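Local coordinates for protein putative phosphohistidine phosphatase SixA (Agrobacterium tumefaciens, PDB 2RFL) that probably removes phosphate groups from phosphohistidine residues of proteins, acting as a phosphatase of the SixA type, at residues Arg51-Asp56 and Leu145-Gln150. Residues are numbered along the deposited sequence; the frame is centred on the assembly and turned at random.
Sequences RRYRPD and LAVLDQ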
loop_
_atom_site.group_PDB
_atom_site.type_symbol
_atom_site.label_atom_id
_atom_site.label_comp_id
_atom_site.label_asym_id
_atom_site.label_seq_id
_atom_site.Cartn_x
_atom_site.Cartn_y
_atom_site.Cartn_z
ATOM N N ARG A 51 13.197 7.969 4.118
ATOM C CA ARG A 51 12.819 8.958 3.116
ATOM C C ARG A 51 11.762 9.902 3.699
ATOM O O ARG A 51 11.415 10.899 3.090
ATOM C CB ARG A 51 12.341 8.279 1.820
ATOM C CG ARG A 51 13.461 7.747 0.908
ATOM C CD ARG A 51 13.900 6.336 1.301
ATOM N NE ARG A 51 15.359 6.206 1.426
ATOM C CZ ARG A 51 16.103 5.296 0.798
ATOM N NH1 ARG A 51 15.548 4.397 -0.010
ATOM N NH2 ARG A 51 17.410 5.284 0.974
ATOM N N ARG A 52 11.301 9.597 4.910
ATOM C CA ARG A 52 10.330 10.421 5.634
ATOM C C ARG A 52 8.956 10.322 4.950
ATOM O O ARG A 52 8.167 11.274 4.903
ATOM C CB ARG A 52 10.820 11.873 5.755
ATOM C CG ARG A 52 11.998 12.083 6.724
ATOM C CD ARG A 52 11.499 12.340 8.131
ATOM N NE ARG A 52 12.290 13.337 8.848
ATOM C CZ ARG A 52 12.466 14.591 8.440
ATOM N NH1 ARG A 52 11.944 15.001 7.293
ATOM N NH2 ARG A 52 13.185 15.435 9.164
ATOM N N TYR A 53 8.708 9.141 4.401
ATOM C CA TYR A 53 7.469 8.818 3.733
ATOM C C TYR A 53 6.350 8.507 4.742
ATOM O O TYR A 53 5.823 7.387 4.759
ATOM C CB TYR A 53 7.701 7.648 2.778
ATOM C CG TYR A 53 8.517 7.995 1.543
ATOM C CD1 TYR A 53 8.709 9.319 1.154
ATOM C CD2 TYR A 53 9.036 6.984 0.723
ATOM C CE1 TYR A 53 9.448 9.643 0.008
ATOM C CE2 TYR A 53 9.755 7.275 -0.418
ATOM C CZ TYR A 53 9.983 8.619 -0.776
ATOM O OH TYR A 53 10.727 8.945 -1.908
ATOM N N ARG A 54 6.000 9.512 5.556
ATOM C CA ARG A 54 4.985 9.424 6.612
ATOM C C ARG A 54 3.596 9.857 6.103
ATOM O O ARG A 54 3.430 10.984 5.643
ATOM C CB ARG A 54 5.399 10.270 7.833
ATOM C CG ARG A 54 4.499 10.145 9.061
ATOM C CD ARG A 54 4.682 11.271 10.063
ATOM N NE ARG A 54 3.377 11.777 10.517
ATOM C CZ ARG A 54 2.693 11.351 11.595
ATOM N NH1 ARG A 54 1.505 11.881 11.879
ATOM N NH2 ARG A 54 3.165 10.395 12.387
ATOM N N PRO A 55 2.600 8.945 6.167
ATOM C CA PRO A 55 1.252 9.307 5.765
ATOM C C PRO A 55 0.429 9.792 6.931
ATOM O O PRO A 55 0.606 9.332 8.045
ATOM C CB PRO A 55 0.688 7.989 5.201
ATOM C CG PRO A 55 1.677 6.896 5.664
ATOM C CD PRO A 55 2.664 7.532 6.563
ATOM N N ASP A 56 -0.455 10.744 6.660
ATOM C CA ASP A 56 -1.417 11.259 7.652
ATOM C C ASP A 56 -2.448 10.201 8.026
ATOM O O ASP A 56 -2.736 10.005 9.181
ATOM C CB ASP A 56 -2.121 12.482 7.085
ATOM C CG ASP A 56 -1.152 13.490 6.527
ATOM O OD1 ASP A 56 0.027 13.516 6.953
ATOM O OD2 ASP A 56 -1.563 14.270 5.670
ATOM N N LEU A 145 6.165 -0.671 -2.096
ATOM C CA LEU A 145 5.573 0.654 -1.836
ATOM C C LEU A 145 5.775 1.666 -2.976
ATOM O O LEU A 145 6.878 2.169 -3.194
ATOM C CB LEU A 145 6.111 1.234 -0.539
ATOM C CG LEU A 145 5.839 2.685 -0.153
ATOM C CD1 LEU A 145 4.406 2.805 0.410
ATOM C CD2 LEU A 145 6.913 3.196 0.860
ATOM N N ALA A 146 4.679 1.974 -3.665
ATOM C CA ALA A 146 4.623 3.015 -4.648
ATOM C C ALA A 146 4.368 4.329 -3.925
ATOM O O ALA A 146 3.517 4.404 -3.028
ATOM C CB ALA A 146 3.530 2.727 -5.553
ATOM N N VAL A 147 5.148 5.344 -4.289
ATOM C CA VAL A 147 5.010 6.730 -3.803
ATOM C C VAL A 147 4.622 7.621 -4.992
ATOM O O VAL A 147 5.392 7.770 -5.944
ATOM C CB VAL A 147 6.331 7.285 -3.170
ATOM C CG1 VAL A 147 6.116 8.653 -2.526
ATOM C CG2 VAL A 147 6.900 6.303 -2.149
ATOM N N LEU A 148 3.430 8.203 -4.924
ATOM C CA LEU A 148 2.869 8.932 -6.039
ATOM C C LEU A 148 2.538 10.374 -5.702
ATOM O O LEU A 148 2.096 10.664 -4.610
ATOM C CB LEU A 148 1.643 8.209 -6.577
ATOM C CG LEU A 148 1.941 6.802 -7.060
ATOM C CD1 LEU A 148 1.085 5.766 -6.320
ATOM C CD2 LEU A 148 1.687 6.763 -8.498
ATOM N N ASP A 149 2.776 11.260 -6.661
ATOM C CA ASP A 149 2.468 12.683 -6.531
ATOM C C ASP A 149 1.694 13.158 -7.742
ATOM O O ASP A 149 1.758 12.548 -8.836
ATOM C CB ASP A 149 3.746 13.545 -6.387
ATOM C CG ASP A 149 4.268 13.624 -4.946
ATOM O OD1 ASP A 149 3.554 14.102 -4.042
ATOM O OD2 ASP A 149 5.425 13.223 -4.714
ATOM N N GLN A 150 0.953 14.246 -7.512
ATOM C CA GLN A 150 0.301 15.041 -8.556
ATOM C C GLN A 150 1.290 15.929 -9.330
ATOM O O GLN A 150 1.964 15.496 -10.259
ATOM C CB GLN A 150 -0.741 15.956 -7.916
ATOM C CG GLN A 150 -1.832 15.237 -7.167
ATOM C CD GLN A 150 -2.899 16.182 -6.660
ATOM O OE1 GLN A 150 -3.186 17.217 -7.273
ATOM N NE2 GLN A 150 -3.515 15.816 -5.559
#
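Tyr53 lays its ring against Val147 and Leu145, joining a helix-to-strand loop to the sheet of an alpha-beta-alpha sandwich. The fold is that of the histidine phosphatase superfamily. Segment 51-56 links helix 35-51 to strand 57-60. Segment 145-150 covers strand 145-149, which runs antiparallel to both its neighbours, 10-15 and 162-167.

The contact is apolar. Val147 gives a CH-pi interaction: its CG1 sits over one ring face of Tyr53, 4.3 Å from the ring centroid and 12° off the normal. Arg51 CB lies 3.4 Å above the plane on the opposite face, so the ring is sandwiched between its own chain and the strand. Leu145 adds a looser touch, with its CD2 4.3 Å from Tyr53 CD2. Tyr12 of strand 10-15 also packs on Leu145 and Val147.

The chain turns sharply here: Arg52 leaves the helix with positive phi (70°), and Tyr53 is the centre of an inverse gamma turn. Its CB points toward the strand.

The polar end of the ring is satisfied by strand 162-167, where Tyr53 OH hydrogen-bonds Asp165 OD2.

Val147 has CG1 anti to its backbone N (chi1 -173°). CG2 stands beside that N, on the same ring face as CG1 but displaced toward the CD2-CE2 bond, 3.5 Å from Tyr53 CE2 and 3.6 Å from Tyr53 CD2.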